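PDB 5LJL: flavodoxin from Streptococcus pneumoniae serotype 4, which binds the cofactor FMN and probably serves as a low-potential electron donor to a number of redox enzymes. Local coordinates for residues Glu18-Val23 / Val34-Cys39; Arg28-Asp33 / Glu142-Val147; Asp75-Asn80 / Asp107-Ser112; Glu120-Asp125 / Glu137-Glu142. All blocks are in the same frame, centred on the assembly; numbering follows the deposited sequence.

Interaction 1 of 4, residues Glu18-Val23 / Val34-Cys39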
# COMPACT_ATOMS: atom_id res chain seq x y z
N GLU A 18 1.47 10.12 4.93
CA GLU A 18 1.49 10.00 6.38
C GLU A 18 1.08 8.57 6.80
O GLU A 18 1.67 7.96 7.69
CB GLU A 18 0.52 10.98 7.00
CG GLU A 18 0.52 10.88 8.48
CD GLU A 18 -0.11 12.05 9.14
OE1 GLU A 18 0.49 12.50 10.15
OE2 GLU A 18 -1.19 12.50 8.67
N ILE A 19 0.09 8.05 6.11
CA ILE A 19 -0.39 6.67 6.32
C ILE A 19 0.66 5.65 6.01
O ILE A 19 0.82 4.68 6.77
CB ILE A 19 -1.67 6.48 5.50
CG1 ILE A 19 -2.85 7.27 6.13
CG2 ILE A 19 -1.97 5.02 5.18
CD1 ILE A 19 -3.99 7.47 5.10
N ALA A 20 1.36 5.82 4.88
CA ALA A 20 2.47 4.93 4.51
C ALA A 20 3.52 4.93 5.64
O ALA A 20 4.09 3.90 6.02
CB ALA A 20 3.10 5.43 3.20
N ASP A 21 3.82 6.14 6.11
CA ASP A 21 4.80 6.32 7.18
C ASP A 21 4.42 5.67 8.51
O ASP A 21 5.33 5.11 9.17
CB ASP A 21 5.11 7.82 7.33
CG ASP A 21 5.96 8.37 6.19
OD1 ASP A 21 6.71 7.61 5.47
OD2 ASP A 21 5.89 9.63 6.06
N ILE A 22 3.14 5.71 8.86
CA ILE A 22 2.67 5.01 10.04
C ILE A 22 2.93 3.50 9.93
O ILE A 22 3.33 2.85 10.92
CB ILE A 22 1.18 5.32 10.30
CG1 ILE A 22 1.03 6.78 10.69
CG2 ILE A 22 0.49 4.37 11.27
CD1 ILE A 22 -0.33 7.35 10.40
N VAL A 23 2.58 2.94 8.77
CA VAL A 23 2.80 1.51 8.56
C VAL A 23 4.28 1.16 8.61
O VAL A 23 4.66 0.22 9.31
CB VAL A 23 2.17 1.07 7.22
CG1 VAL A 23 2.53 -0.36 6.90
CG2 VAL A 23 0.63 1.27 7.26
N VAL A 34 12.67 -1.72 6.04
CA VAL A 34 11.60 -1.16 5.20
C VAL A 34 12.08 -0.04 4.29
O VAL A 34 12.82 0.87 4.74
CB VAL A 34 10.21 -1.02 5.88
CG1 VAL A 34 10.11 -1.55 7.30
CG2 VAL A 34 9.32 0.17 5.49
N ASP A 35 11.70 -0.15 3.02
CA ASP A 35 11.86 0.95 2.06
C ASP A 35 10.50 1.63 1.88
O ASP A 35 9.51 0.92 1.73
CB ASP A 35 12.30 0.39 0.72
CG ASP A 35 13.63 -0.32 0.77
OD1 ASP A 35 14.49 0.05 1.62
OD2 ASP A 35 13.79 -1.28 0.01
N VAL A 36 10.45 2.97 1.85
CA VAL A 36 9.21 3.76 1.65
C VAL A 36 9.55 4.72 0.51
O VAL A 36 10.47 5.56 0.63
CB VAL A 36 8.81 4.57 2.91
CG1 VAL A 36 7.52 5.37 2.73
CG2 VAL A 36 8.70 3.67 4.14
N ASP A 37 8.87 4.56 -0.61
CA ASP A 37 9.20 5.37 -1.79
C ASP A 37 7.95 5.85 -2.49
O ASP A 37 6.97 5.12 -2.59
CB ASP A 37 9.99 4.53 -2.76
CG ASP A 37 11.34 4.14 -2.23
OD1 ASP A 37 12.28 4.97 -2.27
OD2 ASP A 37 11.49 3.02 -1.75
N GLU A 38 8.00 7.08 -3.03
CA GLU A 38 6.94 7.55 -3.91
C GLU A 38 7.01 6.79 -5.19
O GLU A 38 8.13 6.37 -5.61
CB GLU A 38 7.06 9.05 -4.15
CG GLU A 38 5.79 9.64 -4.70
CD GLU A 38 5.95 11.06 -5.20
OE1 GLU A 38 7.09 11.62 -5.10
OE2 GLU A 38 4.93 11.59 -5.73
N CYS A 39 5.83 6.50 -5.75
CA CYS A 39 5.74 5.68 -6.93
C CYS A 39 6.52 6.17 -8.14
O CYS A 39 6.95 5.33 -8.92
CB CYS A 39 4.27 5.45 -7.30
SG CYS A 39 3.36 6.90 -7.84
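Val36, on the edge strand 33-38, faces Ala20 and Asp21 of helix 15-29, the helix that leads into that strand in the first beta-alpha-beta unit of the flavodoxin fold. The apolar part of the contact is small. The methyl of Ala20 points at the strand and comes within 4.4 Å of Val36 CG1, with the CA atoms of Ala20 and Val36 7.4 Å apart. The short side chain of Ala20 suits the sheet-facing side of the helix, where its methyl also rests on Ile7 of the neighbouring strand 4-9. Valine suits the strand: its branch at CB gives two methyls close to the backbone. With CG1 anti to the backbone N (chi1 -179°), that methyl serves Ala20 and Asp21, and Val36 also reaches Ala24 and Arg28.

Strand alternation sorts the neighbours by polarity. Val34 and Val36 turn to the helix, whereas Asp35 and Asp37 turn from it, Asp35 forming a salt bridge with Lys6. Backbone bonds of Asp35 and Asp37 to strand 4-9 hold the edge strand in the parallel sheet.

The polar member is Asp21, whose side chain crosses that of Val36 at about a right angle. It lies at the partly exposed border, where a carboxylate can keep access to water, and its touch is van der Waals contact: OD1 of Asp21 stands 3.6 Å from CG1 of Val36.

Interaction 2 of 4, residues Arg28-Asp33 / Glu142-Val147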
# COMPACT_ATOMS: atom_id res chain seq x y z
N ARG A 28 9.19 -1.20 11.13
CA ARG A 28 10.57 -1.00 11.62
C ARG A 28 10.69 -1.35 13.10
O ARG A 28 11.59 -2.09 13.48
CB ARG A 28 11.08 0.41 11.33
CG ARG A 28 11.31 0.65 9.86
CD ARG A 28 11.73 2.10 9.59
NE ARG A 28 12.11 2.32 8.21
CZ ARG A 28 11.66 3.30 7.43
NH1 ARG A 28 10.81 4.21 7.89
NH2 ARG A 28 12.09 3.37 6.16
N ASP A 29 9.71 -0.93 13.88
CA ASP A 29 9.71 -1.23 15.33
C ASP A 29 9.64 -2.72 15.58
O ASP A 29 10.09 -3.15 16.66
CB ASP A 29 8.54 -0.56 16.04
CG ASP A 29 8.73 0.96 16.26
OD1 ASP A 29 9.89 1.46 16.16
OD2 ASP A 29 7.71 1.62 16.60
N LEU A 30 9.03 -3.48 14.66
CA LEU A 30 8.97 -4.97 14.73
C LEU A 30 10.20 -5.69 14.19
O LEU A 30 10.30 -6.92 14.19
CB LEU A 30 7.68 -5.48 14.09
CG LEU A 30 6.38 -4.98 14.74
CD1 LEU A 30 5.13 -5.36 13.94
CD2 LEU A 30 6.19 -5.49 16.18
N GLY A 31 11.15 -4.92 13.74
CA GLY A 31 12.39 -5.51 13.26
C GLY A 31 12.57 -5.73 11.80
O GLY A 31 13.58 -6.32 11.39
N LEU A 32 11.61 -5.29 10.97
CA LEU A 32 11.81 -5.43 9.52
C LEU A 32 12.70 -4.27 8.97
O LEU A 32 12.76 -3.19 9.55
CB LEU A 32 10.47 -5.46 8.74
CG LEU A 32 9.56 -6.65 8.93
CD1 LEU A 32 8.80 -6.63 10.25
CD2 LEU A 32 8.57 -6.71 7.77
N ASP A 33 13.34 -4.56 7.84
CA ASP A 33 13.94 -3.53 7.01
C ASP A 33 12.80 -3.03 6.16
O ASP A 33 12.07 -3.85 5.61
CB ASP A 33 15.01 -4.09 6.09
CG ASP A 33 16.30 -4.36 6.82
OD1 ASP A 33 17.18 -4.99 6.21
OD2 ASP A 33 16.43 -3.90 7.96
N GLU A 142 -0.13 -7.75 11.64
CA GLU A 142 -0.57 -8.99 11.00
C GLU A 142 0.38 -9.38 9.86
O GLU A 142 0.75 -10.53 9.74
CB GLU A 142 -2.04 -8.89 10.55
CG GLU A 142 -2.51 -10.16 9.87
CD GLU A 142 -3.98 -10.23 9.58
OE1 GLU A 142 -4.60 -9.17 9.62
OE2 GLU A 142 -4.49 -11.39 9.42
N LEU A 143 0.82 -8.42 9.03
CA LEU A 143 1.83 -8.74 8.02
C LEU A 143 3.14 -9.26 8.59
O LEU A 143 3.74 -10.23 8.06
CB LEU A 143 2.10 -7.48 7.17
CG LEU A 143 0.94 -6.94 6.31
CD1 LEU A 143 1.45 -5.74 5.51
CD2 LEU A 143 0.33 -8.00 5.40
N ALA A 144 3.63 -8.58 9.62
CA ALA A 144 4.80 -9.03 10.37
C ALA A 144 4.59 -10.48 10.88
O ALA A 144 5.49 -11.32 10.80
CB ALA A 144 5.16 -8.08 11.50
N ALA A 145 3.44 -10.77 11.46
CA ALA A 145 3.18 -12.12 11.98
C ALA A 145 3.37 -13.24 10.89
O ALA A 145 3.76 -14.37 11.20
CB ALA A 145 1.79 -12.19 12.58
N LYS A 146 3.01 -12.92 9.66
CA LYS A 146 2.93 -13.87 8.54
C LYS A 146 4.26 -14.04 7.83
O LYS A 146 4.52 -15.06 7.17
CB LYS A 146 1.79 -13.51 7.62
CG LYS A 146 0.45 -13.75 8.28
CD LYS A 146 -0.77 -13.35 7.48
CE LYS A 146 -2.02 -13.69 8.27
NZ LYS A 146 -3.29 -13.22 7.69
N VAL A 147 5.08 -13.00 7.93
CA VAL A 147 6.49 -13.01 7.65
C VAL A 147 6.79 -12.70 6.18
O VAL A 147 7.43 -11.67 5.90
CB VAL A 147 7.19 -14.23 8.28
CG1 VAL A 147 8.52 -14.52 7.64
CG2 VAL A 147 7.28 -13.99 9.78
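Leu30 and Leu32 share a first torsion, with CG opposite the carbonyl carbon and beside the backbone N, but part company at the second: chi2 is 172° in Leu30 and 76° in Leu32. The outcome is that each sends its CD1 methyl to the CB of Ala144 on helix 130-146. Leu30 CD1 lies 3.7 Å from Ala144 CB, and Leu32 CD1 approaches the same Ala144 CB to 4.1 Å, so one small methyl is shared by two branched side chains. Alanine fits here because its short side chain lets the backbones come close, with 7.3 Å between the CA atoms of Leu30 and Ala144.

Helix 15-29 ends just before Leu30 in a Schellman motif, with Gly31, between the two leucines, the first residue to leave helical angles. Gly31 takes a phi of 97°, at which a beta carbon would press on the carbonyl O of Leu30, and its N bonds to Arg28 O at 2.9 Å. This turn swings the chain from the helix into strand 33-38, and leaves leucines before and after the glycine facing the C-terminal helix. The two helices cover the same face of the central sheet in this flavodoxin fold. Leu30 stays at the exposed border of the contact; Leu32 is buried, packing also on Ile52, Met2 and Ala3, and Leu143 joins it on Ile52 from the other helix.

On helix 130-146 itself, one turn apart, Lys146 NZ forms a salt bridge of 2.8 Å with Glu142 OE2, coming from above the carboxylate plane. The same ammonium group is also hydrogen-bonded to Gly118 O.

Interaction 3 of 4, residues Asp75-Asn80 / Asp107-Ser112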
# COMPACT_ATOMS: atom_id res chain seq x y z
N ASP A 75 2.92 -1.84 -14.93
CA ASP A 75 4.08 -2.66 -14.68
C ASP A 75 3.81 -3.76 -13.66
O ASP A 75 4.21 -4.94 -13.88
CB ASP A 75 5.31 -1.83 -14.28
CG ASP A 75 5.81 -0.87 -15.37
OD1 ASP A 75 5.41 -1.04 -16.55
OD2 ASP A 75 6.54 0.10 -15.00
N LEU A 76 3.11 -3.41 -12.57
CA LEU A 76 2.79 -4.40 -11.56
C LEU A 76 1.87 -5.55 -12.12
O LEU A 76 2.12 -6.74 -11.82
CB LEU A 76 2.14 -3.71 -10.35
CG LEU A 76 1.62 -4.59 -9.24
CD1 LEU A 76 2.71 -5.43 -8.59
CD2 LEU A 76 0.90 -3.74 -8.19
N ALA A 77 0.90 -5.16 -12.97
CA ALA A 77 -0.08 -6.14 -13.49
C ALA A 77 0.67 -7.19 -14.36
O ALA A 77 0.20 -8.29 -14.60
CB ALA A 77 -1.13 -5.43 -14.34
N ASP A 78 1.81 -6.82 -14.87
CA ASP A 78 2.55 -7.77 -15.73
C ASP A 78 3.51 -8.64 -14.96
O ASP A 78 4.22 -9.41 -15.59
CB ASP A 78 3.34 -7.01 -16.82
CG ASP A 78 3.68 -7.89 -18.05
OD1 ASP A 78 2.96 -8.87 -18.42
OD2 ASP A 78 4.70 -7.52 -18.66
N LEU A 79 3.60 -8.51 -13.62
CA LEU A 79 4.60 -9.29 -12.82
C LEU A 79 4.01 -10.58 -12.27
O LEU A 79 2.80 -10.67 -12.10
CB LEU A 79 5.05 -8.49 -11.59
CG LEU A 79 5.79 -7.18 -11.84
CD1 LEU A 79 6.23 -6.52 -10.52
CD2 LEU A 79 7.00 -7.42 -12.76
N ASN A 80 4.87 -11.58 -11.98
CA ASN A 80 4.45 -12.75 -11.19
C ASN A 80 5.11 -12.63 -9.83
O ASN A 80 6.34 -12.53 -9.71
CB ASN A 80 4.76 -14.10 -11.88
CG ASN A 80 3.88 -14.31 -13.12
OD1 ASN A 80 2.63 -14.47 -13.01
ND2 ASN A 80 4.50 -14.28 -14.30
N ASP A 107 -5.77 -3.78 -4.76
CA ASP A 107 -5.99 -5.12 -4.17
C ASP A 107 -6.15 -6.14 -5.31
O ASP A 107 -5.49 -7.21 -5.32
CB ASP A 107 -7.20 -5.06 -3.24
CG ASP A 107 -7.48 -6.35 -2.53
OD1 ASP A 107 -6.73 -7.31 -2.60
OD2 ASP A 107 -8.48 -6.35 -1.82
N ARG A 108 -6.99 -5.83 -6.31
CA ARG A 108 -7.25 -6.76 -7.41
C ARG A 108 -6.06 -7.03 -8.28
O ARG A 108 -5.80 -8.18 -8.66
CB ARG A 108 -8.46 -6.28 -8.24
CG ARG A 108 -9.75 -6.30 -7.47
CD ARG A 108 -10.40 -7.69 -7.38
NE ARG A 108 -11.84 -7.58 -6.96
CZ ARG A 108 -12.87 -8.34 -7.37
NH1 ARG A 108 -12.72 -9.33 -8.26
NH2 ARG A 108 -14.10 -8.09 -6.91
N VAL A 109 -5.29 -5.99 -8.61
CA VAL A 109 -4.10 -6.19 -9.39
C VAL A 109 -3.08 -7.06 -8.67
O VAL A 109 -2.44 -7.95 -9.30
CB VAL A 109 -3.54 -4.87 -10.00
CG1 VAL A 109 -2.74 -4.10 -9.01
CG2 VAL A 109 -2.64 -5.20 -11.19
N PHE A 110 -2.91 -6.87 -7.35
CA PHE A 110 -2.06 -7.77 -6.58
C PHE A 110 -2.54 -9.27 -6.61
O PHE A 110 -1.70 -10.19 -6.82
CB PHE A 110 -1.91 -7.31 -5.14
CG PHE A 110 -0.78 -6.34 -4.92
CD1 PHE A 110 0.54 -6.72 -5.12
CD2 PHE A 110 -1.05 -5.11 -4.34
CE1 PHE A 110 1.57 -5.85 -4.83
CE2 PHE A 110 -0.00 -4.24 -3.96
CZ PHE A 110 1.31 -4.61 -4.24
N VAL A 111 -3.84 -9.46 -6.50
CA VAL A 111 -4.43 -10.83 -6.57
C VAL A 111 -3.97 -11.44 -7.93
O VAL A 111 -3.52 -12.62 -7.97
CB VAL A 111 -5.93 -10.84 -6.56
CG1 VAL A 111 -6.41 -12.26 -6.91
CG2 VAL A 111 -6.50 -10.46 -5.22
N SER A 112 -4.07 -10.63 -8.98
CA SER A 112 -3.75 -11.13 -10.36
C SER A 112 -2.31 -11.58 -10.54
O SER A 112 -2.07 -12.42 -11.40
CB SER A 112 -4.20 -10.12 -11.42
OG SER A 112 -3.28 -9.05 -11.67
O HOH W 1 -2.56 -8.79 -14.16
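Helices 67-77 and 101-113 lie side by side on one face of the parallel sheet, and Leu76 and Ala77 of the first meet Val109 and Phe110 of the second. Leu76 is the centre of the contact. A chi1 of 175° swings Leu76 CG opposite its own N, which carries CD2 over the face of the Phe110 ring, a CH-pi contact 4.1 Å from the centroid and only 12° off the ring normal. CD2 of Leu76 also touches Val109 CG1 at 3.7 Å, so one leucine methyl sits between an aromatic face and a valine methyl, while CD1 of Leu76 touches Phe110 CE1 at 4.0 Å. Ala77 suits the closest approach of the backbones: its CB is 3.5 Å from Val109 CG2.

At the exposed border a water donates to Ala77 O at 2.8 Å and to Ser112 OG at 2.6 Å, linking the two helix ends. Ser112 OG in turn donates to Val109 O at 2.7 Å, a bond that a serine can make back into its own helix. Phe110 continues inward to Ala53, Val55 and Val88 and stacks with Tyr86. Neighbouring helices packed over parallel strands in this way are typical of the three-layer alpha/beta/alpha sandwich of flavodoxins.

Interaction 4 of 4, residues Glu120-Asp125 / Glu137-Glu142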
# COMPACT_ATOMS: atom_id res chain seq x y z
N GLU A 120 -6.51 -7.38 5.89
CA GLU A 120 -7.62 -6.61 5.29
C GLU A 120 -7.11 -5.19 4.90
O GLU A 120 -6.36 -4.55 5.64
CB GLU A 120 -8.75 -6.63 6.32
CG GLU A 120 -10.05 -5.99 5.99
CD GLU A 120 -11.08 -6.11 7.14
OE1 GLU A 120 -11.98 -5.28 7.13
OE2 GLU A 120 -11.00 -6.99 8.06
N CYS A 121 -7.54 -4.69 3.76
CA CYS A 121 -7.06 -3.35 3.35
C CYS A 121 -7.59 -2.31 4.35
O CYS A 121 -8.65 -2.50 4.92
CB CYS A 121 -7.51 -3.05 1.90
SG CYS A 121 -9.28 -2.84 1.75
N VAL A 122 -6.85 -1.22 4.51
CA VAL A 122 -7.21 -0.14 5.45
C VAL A 122 -7.51 1.10 4.62
O VAL A 122 -6.58 1.64 4.02
CB VAL A 122 -6.08 0.12 6.48
CG1 VAL A 122 -6.54 1.19 7.49
CG2 VAL A 122 -5.70 -1.20 7.21
N LYS A 123 -8.72 1.62 4.75
CA LYS A 123 -9.18 2.84 4.05
C LYS A 123 -9.46 3.92 5.11
O LYS A 123 -10.08 3.61 6.15
CB LYS A 123 -10.46 2.56 3.27
CG LYS A 123 -10.25 1.56 2.15
CD LYS A 123 -11.61 1.10 1.67
CE LYS A 123 -11.46 0.31 0.38
NZ LYS A 123 -12.71 -0.45 0.05
N VAL A 124 -8.85 5.09 4.92
CA VAL A 124 -8.87 6.19 5.89
C VAL A 124 -9.57 7.38 5.21
O VAL A 124 -9.29 7.74 4.07
CB VAL A 124 -7.45 6.60 6.27
CG1 VAL A 124 -7.41 7.87 7.13
CG2 VAL A 124 -6.68 5.41 6.90
N ASP A 125 -10.49 8.00 5.93
CA ASP A 125 -11.17 9.21 5.40
C ASP A 125 -10.27 10.41 5.63
O ASP A 125 -10.01 10.77 6.79
CB ASP A 125 -12.51 9.39 6.14
CG ASP A 125 -13.54 10.23 5.31
OD1 ASP A 125 -14.72 10.16 5.63
OD2 ASP A 125 -13.20 10.87 4.32
N GLU A 137 -1.77 0.15 12.38
CA GLU A 137 -0.83 -0.64 13.21
C GLU A 137 -1.20 -2.13 13.28
O GLU A 137 -0.31 -3.00 13.12
CB GLU A 137 -0.65 -0.01 14.60
CG GLU A 137 0.18 1.31 14.55
CD GLU A 137 0.26 1.97 15.91
OE1 GLU A 137 -0.41 1.51 16.85
OE2 GLU A 137 1.07 2.90 16.03
N GLN A 138 -2.48 -2.45 13.38
CA GLN A 138 -2.91 -3.84 13.38
C GLN A 138 -2.62 -4.53 12.05
O GLN A 138 -2.17 -5.69 12.02
CB GLN A 138 -4.35 -4.00 13.76
CG GLN A 138 -4.67 -3.55 15.19
CD GLN A 138 -6.15 -3.39 15.36
OE1 GLN A 138 -6.84 -2.73 14.58
NE2 GLN A 138 -6.67 -4.00 16.39
N PHE A 139 -2.86 -3.79 10.95
CA PHE A 139 -2.44 -4.25 9.58
C PHE A 139 -0.96 -4.59 9.52
O PHE A 139 -0.59 -5.66 9.08
CB PHE A 139 -2.85 -3.10 8.63
CG PHE A 139 -2.33 -3.17 7.24
CD1 PHE A 139 -3.06 -3.75 6.21
CD2 PHE A 139 -1.12 -2.58 6.93
CE1 PHE A 139 -2.57 -3.71 4.90
CE2 PHE A 139 -0.64 -2.58 5.65
CZ PHE A 139 -1.38 -3.14 4.62
N ALA A 140 -0.07 -3.68 9.94
CA ALA A 140 1.37 -3.94 9.93
C ALA A 140 1.73 -5.12 10.81
O ALA A 140 2.52 -5.99 10.43
CB ALA A 140 2.10 -2.66 10.39
N GLU A 141 1.10 -5.21 11.98
CA GLU A 141 1.43 -6.31 12.95
C GLU A 141 1.00 -7.70 12.37
O GLU A 141 1.71 -8.71 12.55
CB GLU A 141 0.75 -6.05 14.30
CG GLU A 141 1.33 -4.87 15.05
CD GLU A 141 0.41 -4.13 15.97
OE1 GLU A 141 -0.65 -4.66 16.35
OE2 GLU A 141 0.81 -3.02 16.46
N GLU A 142 -0.13 -7.75 11.64
CA GLU A 142 -0.57 -8.99 11.00
C GLU A 142 0.38 -9.38 9.86
O GLU A 142 0.75 -10.53 9.74
CB GLU A 142 -2.04 -8.89 10.55
CG GLU A 142 -2.51 -10.16 9.87
CD GLU A 142 -3.98 -10.23 9.58
OE1 GLU A 142 -4.60 -9.17 9.62
OE2 GLU A 142 -4.49 -11.39 9.42
O HOH W 2 -7.14 -8.81 8.31
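Phe139 of helix 130-146 gives up the most surface here, and it meets Val122 and Glu120 of the segment 120-125. The side chain leaves CB on the side remote from the nitrogen of Phe139 (chi1 169°), which directs the ring from the helix to the sheet. Val122 answers with CG2, which sits 3.7 Å from Phe139 CB and 3.8 Å from Phe139 CD1, the two side chains crossing at a slant. A branched valine is well placed in a strand, and this one, buried, also touches Val89, Arg135 and Leu136.

Glu120 takes part through its backbone. Its carbonyl O comes to the ring edge, near the ring plane, 3.4 Å from Phe139 CD1; there the slightly positive rim of an aromatic ring would suit an oxygen.

The unit concerned is the last strand of the parallel sheet, 116-125, with the C-terminal helix that follows it, a beta-alpha step of the flavodoxin fold. Val122 is bonded through its backbone to Val88 and Gly90 of strand 85-92, so the strand under the phenylalanine is fixed in the sheet, while the ring reaches across to Val89.

Where the segments open to solvent, contact becomes polar. A water accepts from Glu120 N at 2.9 Å and donates to Glu142 OE1 at 2.9 Å, joining the backbone just before Val122 to the helix. Ser119 OG is also hydrogen-bonded to Glu142 OE1. The carboxylates of Glu120 and Glu142 remain apart, with Glu120 OE2 6.9 Å from Glu142 OE1, a spacing that probably keeps mutual repulsion modest.

From the N terminus, interaction 1 closes the short loop between helix 15-29 and edge strand 33-38. Interaction 2 starts at the end of that helix, between the segments of interaction 1, and runs to the C-terminal helix, so the two cross along the chain; Arg28 bonded to Val34 O joins them. The long loop of interaction 2 encloses both interaction 3, which pairs helices 67-77 and 101-113, and interaction 4, which closes strand 116-125 onto helix 130-146. Interaction 4 touches 1 through Ile19 on Val124 and 2 through Leu30 on Glu141, sharing Glu142 with the latter. Interaction 3 lies across the chain's centre from interaction 1, about 19 Å between centres.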